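Local coordinates for 16.4 kDa salivary peptide (Culex quinquefasciatus, PDB 7KC8), which is a secreted salivary protein of unknown function whose ricin-type beta-trefoil fold suggests that it may bind sugars, at residues H28-L32 with Y57-Y62; P70-V74 with H114-K118. All coordinates share one frame. Numbering follows the deposited sequence.

Contact 1: H28-L32 with Y57-Y62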
loop_
_atom_site.group_PDB
_atom_site.type_symbol
_atom_site.label_atom_id
_atom_site.label_comp_id
_atom_site.label_asym_id
_atom_site.label_seq_id
_atom_site.Cartn_x
_atom_site.Cartn_y
_atom_site.Cartn_z
ATOM N N HIS A 28 1.021 17.777 -3.111
ATOM C CA HIS A 28 1.549 16.873 -4.150
ATOM C C HIS A 28 1.212 15.417 -3.812
ATOM O O HIS A 28 1.676 14.546 -4.539
ATOM C CB HIS A 28 3.055 17.091 -4.180
ATOM C CG HIS A 28 3.742 16.778 -2.896
ATOM N ND1 HIS A 28 3.856 17.697 -1.877
ATOM C CD2 HIS A 28 4.356 15.657 -2.465
ATOM C CE1 HIS A 28 4.502 17.152 -0.870
ATOM N NE2 HIS A 28 4.819 15.903 -1.206
ATOM N N TYR A 29 0.414 15.171 -2.778
ATOM C CA TYR A 29 0.175 13.786 -2.309
ATOM C C TYR A 29 -1.293 13.536 -1.965
ATOM O O TYR A 29 -2.029 14.489 -1.778
ATOM C CB TYR A 29 1.068 13.516 -1.095
ATOM C CG TYR A 29 0.767 14.381 0.105
ATOM C CD1 TYR A 29 -0.163 13.993 1.055
ATOM C CD2 TYR A 29 1.402 15.596 0.290
ATOM C CE1 TYR A 29 -0.462 14.790 2.145
ATOM C CE2 TYR A 29 1.121 16.401 1.379
ATOM C CZ TYR A 29 0.185 15.997 2.311
ATOM O OH TYR A 29 -0.104 16.782 3.388
ATOM N N ARG A 30 -1.693 12.269 -1.907
ATOM C CA ARG A 30 -3.068 11.887 -1.489
ATOM C C ARG A 30 -2.999 11.111 -0.173
ATOM O O ARG A 30 -2.323 10.097 -0.144
ATOM C CB ARG A 30 -3.790 11.057 -2.544
ATOM C CG ARG A 30 -5.224 10.703 -2.182
ATOM C CD ARG A 30 -5.962 10.050 -3.333
ATOM N NE ARG A 30 -5.811 10.812 -4.560
ATOM C CZ ARG A 30 -6.757 11.563 -5.104
ATOM N NH1 ARG A 30 -7.947 11.652 -4.536
ATOM N NH2 ARG A 30 -6.513 12.218 -6.221
ATOM N N LYS A 31 -3.769 11.531 0.824
ATOM C CA LYS A 31 -3.719 10.938 2.154
ATOM C C LYS A 31 -4.516 9.642 2.214
ATOM O O LYS A 31 -5.560 9.493 1.568
ATOM C CB LYS A 31 -4.247 11.920 3.203
ATOM N N LEU A 32 -4.014 8.697 2.998
ATOM C CA LEU A 32 -4.633 7.392 3.144
ATOM C C LEU A 32 -5.043 7.184 4.593
ATOM O O LEU A 32 -4.558 7.865 5.504
ATOM C CB LEU A 32 -3.678 6.266 2.707
ATOM C CG LEU A 32 -2.937 6.437 1.377
ATOM C CD1 LEU A 32 -1.981 5.265 1.144
ATOM C CD2 LEU A 32 -3.929 6.540 0.253
ATOM N N TYR A 57 -6.644 6.289 -9.964
ATOM C CA TYR A 57 -5.678 7.374 -10.106
ATOM C C TYR A 57 -4.313 6.807 -10.439
ATOM O O TYR A 57 -3.900 5.791 -9.876
ATOM C CB TYR A 57 -5.537 8.222 -8.841
ATOM C CG TYR A 57 -6.826 8.715 -8.257
ATOM C CD1 TYR A 57 -7.560 9.713 -8.881
ATOM C CD2 TYR A 57 -7.295 8.200 -7.059
ATOM C CE1 TYR A 57 -8.742 10.173 -8.329
ATOM C CE2 TYR A 57 -8.475 8.642 -6.503
ATOM C CZ TYR A 57 -9.195 9.633 -7.136
ATOM O OH TYR A 57 -10.370 10.062 -6.568
ATOM N N THR A 58 -3.597 7.475 -11.334
ATOM C CA THR A 58 -2.226 7.067 -11.615
ATOM C C THR A 58 -1.289 7.760 -10.622
ATOM O O THR A 58 -0.544 8.684 -10.947
ATOM C CB THR A 58 -1.869 7.366 -13.060
ATOM O OG1 THR A 58 -0.447 7.307 -13.201
ATOM C CG2 THR A 58 -2.389 8.741 -13.478
ATOM N N GLU A 59 -1.359 7.293 -9.369
ATOM C CA GLU A 59 -0.555 7.821 -8.265
ATOM C C GLU A 59 0.036 6.659 -7.483
ATOM O O GLU A 59 -0.698 5.783 -7.012
ATOM C CB GLU A 59 -1.387 8.688 -7.313
ATOM C CG GLU A 59 -2.334 9.659 -7.991
ATOM C CD GLU A 59 -3.308 10.280 -7.014
ATOM O OE1 GLU A 59 -3.219 9.960 -5.816
ATOM O OE2 GLU A 59 -4.169 11.078 -7.430
ATOM N N TYR A 60 1.345 6.657 -7.305
ATOM C CA TYR A 60 2.006 5.477 -6.781
ATOM C C TYR A 60 2.179 5.558 -5.275
ATOM O O TYR A 60 2.692 6.556 -4.754
ATOM C CB TYR A 60 3.344 5.256 -7.478
ATOM C CG TYR A 60 3.105 4.582 -8.792
ATOM C CD1 TYR A 60 2.556 3.308 -8.832
ATOM C CD2 TYR A 60 3.365 5.230 -9.995
ATOM C CE1 TYR A 60 2.301 2.680 -10.027
ATOM C CE2 TYR A 60 3.110 4.601 -11.204
ATOM C CZ TYR A 60 2.578 3.327 -11.214
ATOM O OH TYR A 60 2.319 2.691 -12.411
ATOM N N LEU A 61 1.741 4.501 -4.592
ATOM C CA LEU A 61 1.988 4.321 -3.162
ATOM C C LEU A 61 3.460 4.518 -2.841
ATOM O O LEU A 61 4.332 3.938 -3.491
ATOM C CB LEU A 61 1.557 2.911 -2.737
ATOM C CG LEU A 61 1.328 2.681 -1.244
ATOM C CD1 LEU A 61 0.077 3.421 -0.867
ATOM C CD2 LEU A 61 1.227 1.202 -0.898
ATOM N N TYR A 62 3.738 5.326 -1.825
ATOM C CA TYR A 62 5.118 5.542 -1.408
ATOM C C TYR A 62 5.147 5.873 0.069
ATOM O O TYR A 62 4.112 6.107 0.697
ATOM C CB TYR A 62 5.797 6.655 -2.190
ATOM C CG TYR A 62 5.398 8.041 -1.733
ATOM C CD1 TYR A 62 4.103 8.509 -1.917
ATOM C CD2 TYR A 62 6.316 8.882 -1.120
ATOM C CE1 TYR A 62 3.736 9.767 -1.505
ATOM C CE2 TYR A 62 5.954 10.149 -0.704
ATOM C CZ TYR A 62 4.661 10.590 -0.900
ATOM O OH TYR A 62 4.298 11.857 -0.490
#
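The guanidinium of Arg-30 stacks over the ring of Tyr-57, its CZ 3.7 Å from the ring centroid and the two planes only 12° apart, a stacked cation-pi pair. The edge of the same group faces the carboxylate of Glu-59: NH2 donates to OE2 of Glu-59 at 2.9 Å and NE of Arg-30 to OE1 of Glu-59 at 3.0 Å, a two-pronged salt bridge. Face and edge of the cation are thus used at once. Further bonds link Arg-30 NH1 to the carbonyl of Trp-22, just after strand 17-21, and Glu-59 to Thr-76 of strand 72-77. Beyond Arg-30, CD1 of Leu-32 meets CD1 of Leu-61 at 3.4 Å; before it, CB of Tyr-29 packs 3.7 Å from OH of Tyr-62. The segments run 86° apart and meet through side chains without a backbone hydrogen bond; strand 72-77 pairs with both strands. By strand order, 29-35 and 60-63 probably belong to the first and second of the three beta-trefoil repeats, which this contact joins.

Contact 2: P70-V74 with H114-K118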
loop_
_atom_site.group_PDB
_atom_site.type_symbol
_atom_site.label_atom_id
_atom_site.label_comp_id
_atom_site.label_asym_id
_atom_site.label_seq_id
_atom_site.Cartn_x
_atom_site.Cartn_y
_atom_site.Cartn_z
ATOM N N PRO A 70 3.117 8.390 14.796
ATOM C CA PRO A 70 2.432 7.121 14.519
ATOM C C PRO A 70 3.169 6.190 13.560
ATOM O O PRO A 70 2.684 5.079 13.314
ATOM C CB PRO A 70 1.099 7.582 13.916
ATOM C CG PRO A 70 1.420 8.897 13.279
ATOM C CD PRO A 70 2.462 9.536 14.141
ATOM N N GLY A 71 4.312 6.586 13.010
ATOM C CA GLY A 71 5.040 5.770 12.060
ATOM C C GLY A 71 5.327 6.529 10.782
ATOM O O GLY A 71 4.892 7.661 10.584
ATOM N N ARG A 72 6.080 5.877 9.898
ATOM C CA ARG A 72 6.447 6.481 8.620
ATOM C C ARG A 72 5.225 6.510 7.709
ATOM O O ARG A 72 4.749 5.459 7.266
ATOM C CB ARG A 72 7.592 5.711 7.967
ATOM C CG ARG A 72 8.032 6.313 6.632
ATOM C CD ARG A 72 9.102 5.490 5.962
ATOM N NE ARG A 72 10.247 5.278 6.832
ATOM C CZ ARG A 72 11.281 6.111 6.922
ATOM N NH1 ARG A 72 11.328 7.215 6.188
ATOM N NH2 ARG A 72 12.278 5.830 7.746
ATOM N N ALA A 73 4.732 7.712 7.414
ATOM C CA ALA A 73 3.474 7.846 6.690
ATOM C C ALA A 73 3.611 7.326 5.267
ATOM O O ALA A 73 4.632 7.527 4.610
ATOM C CB ALA A 73 3.013 9.303 6.672
ATOM N N VAL A 74 2.572 6.634 4.814
ATOM C CA VAL A 74 2.457 6.080 3.469
ATOM C C VAL A 74 1.302 6.804 2.775
ATOM O O VAL A 74 0.221 6.957 3.359
ATOM C CB VAL A 74 2.204 4.556 3.532
ATOM C CG1 VAL A 74 1.828 3.960 2.170
ATOM C CG2 VAL A 74 3.403 3.834 4.148
ATOM N N HIS A 114 -3.870 4.553 11.056
ATOM C CA HIS A 114 -2.806 5.117 10.236
ATOM C C HIS A 114 -2.217 4.059 9.307
ATOM O O HIS A 114 -2.083 2.888 9.682
ATOM C CB HIS A 114 -1.693 5.680 11.122
ATOM C CG HIS A 114 -2.065 6.942 11.837
ATOM N ND1 HIS A 114 -2.770 6.947 13.023
ATOM C CD2 HIS A 114 -1.825 8.241 11.534
ATOM C CE1 HIS A 114 -2.956 8.194 13.415
ATOM N NE2 HIS A 114 -2.395 8.997 12.528
ATOM N N VAL A 115 -1.851 4.479 8.096
ATOM C CA VAL A 115 -1.193 3.615 7.118
ATOM C C VAL A 115 0.269 4.027 7.088
ATOM O O VAL A 115 0.609 5.114 6.620
ATOM C CB VAL A 115 -1.838 3.711 5.727
ATOM C CG1 VAL A 115 -1.162 2.743 4.736
ATOM C CG2 VAL A 115 -3.320 3.388 5.808
ATOM N N VAL A 116 1.133 3.161 7.604
ATOM C CA VAL A 116 2.513 3.495 7.899
ATOM C C VAL A 116 3.376 2.270 7.635
ATOM O O VAL A 116 2.892 1.139 7.562
ATOM C CB VAL A 116 2.708 3.949 9.371
ATOM C CG1 VAL A 116 1.828 5.145 9.725
ATOM C CG2 VAL A 116 2.429 2.785 10.334
ATOM N N THR A 117 4.667 2.518 7.591
ATOM C CA THR A 117 5.655 1.436 7.576
ATOM C C THR A 117 6.317 1.442 8.957
ATOM O O THR A 117 6.363 2.482 9.592
ATOM C CB THR A 117 6.533 1.460 6.326
ATOM O OG1 THR A 117 7.339 2.627 6.349
ATOM C CG2 THR A 117 5.716 1.407 5.056
ATOM N N LYS A 118 6.795 0.297 9.397
ATOM C CA LYS A 118 7.442 0.184 10.717
ATOM C C LYS A 118 8.555 -0.850 10.631
ATOM O O LYS A 118 8.314 -1.919 10.098
ATOM C CB LYS A 118 6.451 -0.323 11.764
ATOM C CG LYS A 118 5.371 0.648 12.181
#
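Arg-72 starts t,t, which extends its chain past Thr-117, whose p rotamer brings OG1 to 3.4 Å from CD of Arg-72. Glu-105 receives both, through a salt bridge from NE of Arg-72 and a hydrogen bond with OG1 of Thr-117, while Arg-72 NH1 bonds to the carbonyl of Glu-64. These two residues form a hydrogen-bonded antiparallel pair (Thr-117 N to Arg-72 O 3.0 Å; the return bond is weak), and Val-74 N bonds to Val-115 O at 3.1 Å. On the other face, Ala-73 and Val-116 are the non-hydrogen-bonded pair. A beta carbon on Gly-71 would clash with CG2 of Val-116 (rotamer m), and at phi 126° would also jam against the preceding carbonyl O. Val-74, in t, sets CG2 3.5 Å from CG2 of Thr-117, in a buried cluster with Leu-107 and Trp-87. The chain bends at Arg-72, so CB of Pro-70 sits 3.8 Å over the centroid of the His-114 ring, a CH-pi contact. The strands probably come from the second and third trefoil repeats.

How the contacts relate
Both segments of contact 1 precede those of contact 2, so the two follow in series along the chain, their centres about 14 Å apart. Strand 72-77 connects them: it comes directly after strand 60-63 and pairs with it, while its first residues pair with strand 115-118 and its later ones with strand 29-35. Its residue Val-74 is the meeting point, with CG1 3.5 Å from CD1 of Leu-61 and its O 3.6 Å from CD1 of Leu-32; CB of Leu-32 also approaches CG2 of Val-115 to 4.2 Å. Early, middle and late parts of the chain are thereby joined in one curled sheet, around a shared apolar core of Leu-32, Leu-61, Val-74 and Val-115.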